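Local coordinates for protein peroxide stress regulator PerR, FUR family (Streptococcus pyogenes, PDB 4LMY) that probably senses peroxide stress and regulates transcription by binding DNA, as a zinc-containing dimer of the FUR family, at residues Asp2-Gln7 and Asp112-Asp117. Residues are numbered along the deposited sequence; the frame is centred on the assembly and turned at random.
With ZN (zinc ion), chain E.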
loop_
_atom_site.group_PDB
_atom_site.type_symbol
_atom_site.label_atom_id
_atom_site.label_comp_id
_atom_site.label_asym_id
_atom_site.label_seq_id
_atom_site.Cartn_x
_atom_site.Cartn_y
_atom_site.Cartn_z
ATOM N N ASP B 2 -3.233 -12.657 -12.792
ATOM C CA ASP B 2 -3.899 -13.581 -11.879
ATOM C C ASP B 2 -3.099 -13.791 -10.598
ATOM O O ASP B 2 -1.871 -13.702 -10.600
ATOM C CB ASP B 2 -4.165 -14.926 -12.560
ATOM C CG ASP B 2 -5.519 -14.978 -13.240
ATOM O OD1 ASP B 2 -6.439 -14.258 -12.793
ATOM O OD2 ASP B 2 -5.666 -15.740 -14.218
ATOM N N ILE B 3 -3.808 -14.069 -9.510
ATOM C CA ILE B 3 -3.180 -14.300 -8.215
ATOM C C ILE B 3 -2.311 -15.557 -8.230
ATOM O O ILE B 3 -2.757 -16.629 -8.636
ATOM C CB ILE B 3 -4.236 -14.393 -7.092
ATOM C CG1 ILE B 3 -4.968 -13.057 -6.950
ATOM C CG2 ILE B 3 -3.589 -14.789 -5.776
ATOM C CD1 ILE B 3 -5.993 -13.033 -5.837
ATOM N N HIS B 4 -1.065 -15.412 -7.789
ATOM C CA HIS B 4 -0.085 -16.491 -7.833
ATOM C C HIS B 4 1.000 -16.242 -6.792
ATOM O O HIS B 4 0.998 -15.209 -6.121
ATOM C CB HIS B 4 0.553 -16.553 -9.221
ATOM C CG HIS B 4 1.374 -15.347 -9.560
ATOM N ND1 HIS B 4 0.833 -14.208 -10.113
ATOM C CD2 HIS B 4 2.701 -15.103 -9.421
ATOM C CE1 HIS B 4 1.787 -13.314 -10.302
ATOM N NE2 HIS B 4 2.929 -13.834 -9.892
ATOM N N SER B 5 1.932 -17.182 -6.670
ATOM C CA SER B 5 3.048 -17.042 -5.741
ATOM C C SER B 5 4.340 -17.611 -6.317
ATOM O O SER B 5 4.316 -18.566 -7.092
ATOM C CB SER B 5 2.733 -17.732 -4.412
ATOM O OG SER B 5 3.894 -17.829 -3.605
ATOM N N HIS B 6 5.466 -17.020 -5.935
ATOM C CA HIS B 6 6.773 -17.549 -6.309
ATOM C C HIS B 6 7.451 -18.123 -5.074
ATOM O O HIS B 6 8.648 -18.416 -5.085
ATOM C CB HIS B 6 7.647 -16.460 -6.928
ATOM C CG HIS B 6 6.969 -15.684 -8.013
ATOM N ND1 HIS B 6 6.950 -16.099 -9.327
ATOM C CD2 HIS B 6 6.292 -14.513 -7.978
ATOM C CE1 HIS B 6 6.284 -15.220 -10.054
ATOM N NE2 HIS B 6 5.875 -14.246 -9.260
ATOM N N GLN B 7 6.665 -18.267 -4.009
ATOM C CA GLN B 7 7.123 -18.830 -2.741
ATOM C C GLN B 7 8.243 -18.023 -2.082
ATOM O O GLN B 7 9.046 -18.567 -1.324
ATOM C CB GLN B 7 7.515 -20.306 -2.895
ATOM C CG GLN B 7 6.338 -21.243 -3.153
ATOM C CD GLN B 7 5.772 -21.108 -4.554
ATOM O OE1 GLN B 7 6.507 -21.165 -5.539
ATOM N NE2 GLN B 7 4.462 -20.918 -4.650
ATOM N N ASP B 112 2.970 -15.407 1.731
ATOM C CA ASP B 112 3.144 -14.257 0.855
ATOM C C ASP B 112 1.887 -13.998 0.039
ATOM O O ASP B 112 1.079 -14.902 -0.180
ATOM C CB ASP B 112 4.362 -14.431 -0.058
ATOM C CG ASP B 112 4.259 -15.653 -0.948
ATOM O OD1 ASP B 112 3.701 -15.533 -2.057
ATOM O OD2 ASP B 112 4.741 -16.728 -0.537
ATOM N N PHE B 113 1.717 -12.754 -0.393
ATOM C CA PHE B 113 0.569 -12.375 -1.205
ATOM C C PHE B 113 0.985 -11.446 -2.342
ATOM O O PHE B 113 2.061 -10.845 -2.309
ATOM C CB PHE B 113 -0.522 -11.725 -0.343
ATOM C CG PHE B 113 -0.134 -10.390 0.234
ATOM C CD1 PHE B 113 -0.572 -9.215 -0.353
ATOM C CD2 PHE B 113 0.660 -10.312 1.366
ATOM C CE1 PHE B 113 -0.221 -7.983 0.174
ATOM C CE2 PHE B 113 1.014 -9.083 1.901
ATOM C CZ PHE B 113 0.572 -7.920 1.305
ATOM N N MET B 114 0.126 -11.339 -3.349
ATOM C CA MET B 114 0.401 -10.495 -4.505
ATOM C C MET B 114 -0.091 -9.082 -4.268
ATOM O O MET B 114 -1.257 -8.872 -3.935
ATOM C CB MET B 114 -0.287 -11.057 -5.743
ATOM C CG MET B 114 0.097 -10.355 -7.030
ATOM S SD MET B 114 -0.587 -11.188 -8.472
ATOM C CE MET B 114 -2.121 -10.291 -8.701
ATOM N N ASP B 115 0.798 -8.114 -4.462
ATOM C CA ASP B 115 0.467 -6.718 -4.221
ATOM C C ASP B 115 0.592 -5.854 -5.472
ATOM O O ASP B 115 1.541 -5.993 -6.239
ATOM C CB ASP B 115 1.371 -6.153 -3.131
ATOM C CG ASP B 115 1.309 -4.646 -3.056
ATOM O OD1 ASP B 115 2.285 -3.988 -3.468
ATOM O OD2 ASP B 115 0.275 -4.122 -2.602
ATOM N N VAL B 116 -0.372 -4.957 -5.662
ATOM C CA VAL B 116 -0.299 -3.954 -6.720
ATOM C C VAL B 116 -0.417 -2.549 -6.129
ATOM O O VAL B 116 -0.563 -1.567 -6.858
ATOM C CB VAL B 116 -1.410 -4.153 -7.770
ATOM C CG1 VAL B 116 -1.297 -5.526 -8.418
ATOM C CG2 VAL B 116 -2.784 -3.972 -7.139
ATOM N N ASP B 117 -0.343 -2.455 -4.804
ATOM C CA ASP B 117 -0.633 -1.197 -4.115
ATOM C C ASP B 117 0.593 -0.348 -3.767
ATOM O O ASP B 117 0.507 0.879 -3.740
ATOM C CB ASP B 117 -1.469 -1.454 -2.856
ATOM C CG ASP B 117 -2.912 -1.804 -3.177
ATOM O OD1 ASP B 117 -3.499 -1.153 -4.066
ATOM O OD2 ASP B 117 -3.459 -2.730 -2.540
HETATM ZN ZN ZN E . 4.669 -12.510 -9.673
HETATM O O HOH W 1 2.101 -14.057 -3.695
HETATM O O HOH W 2 5.799 -14.976 -4.095
#
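In this FUR-family regulator the N-terminal arm 2-7, which supplies H4 and H6 to the zinc site completed by H19, H97 and H99, runs roughly antiparallel to strand 110-115, an outermost strand of the three-stranded sheet within its chain. Packing is tightest round M114. With CG anti to the backbone N (chi1 -172°) and a bend at chi3, its chain crosses the H4 side chain at about a right angle; SD lies obliquely to the imidazole, 3.7 Å from H4 CE1, and 3.5 Å from the carbonyl O of D2. That same D2 O accepts an almost straight bond from H4 ND1 (2.8 Å, 174°) in the ring plane, which fixes the ring's rotation and aims NE2 at the zinc, 2.2 Å away. I3 adds a loose apolar touch, CG1 to M114 CE, where Q128 of the second subunit also packs on I3 and its OE1 hydrogen-bonds M114 N. The D112 end is wetter. D112 OD1 uses its syn lone pair to accept from S5 OG and also takes one bond from each of two waters. One water donates to H4 O as well, and the other accepts from H6 N, so the carboxylate reaches the backbone of H4 and H6, the two zinc ligands of the arm, through water. S5 OG in turn closes an ST turn, accepting from Q7 N at 2.8 Å.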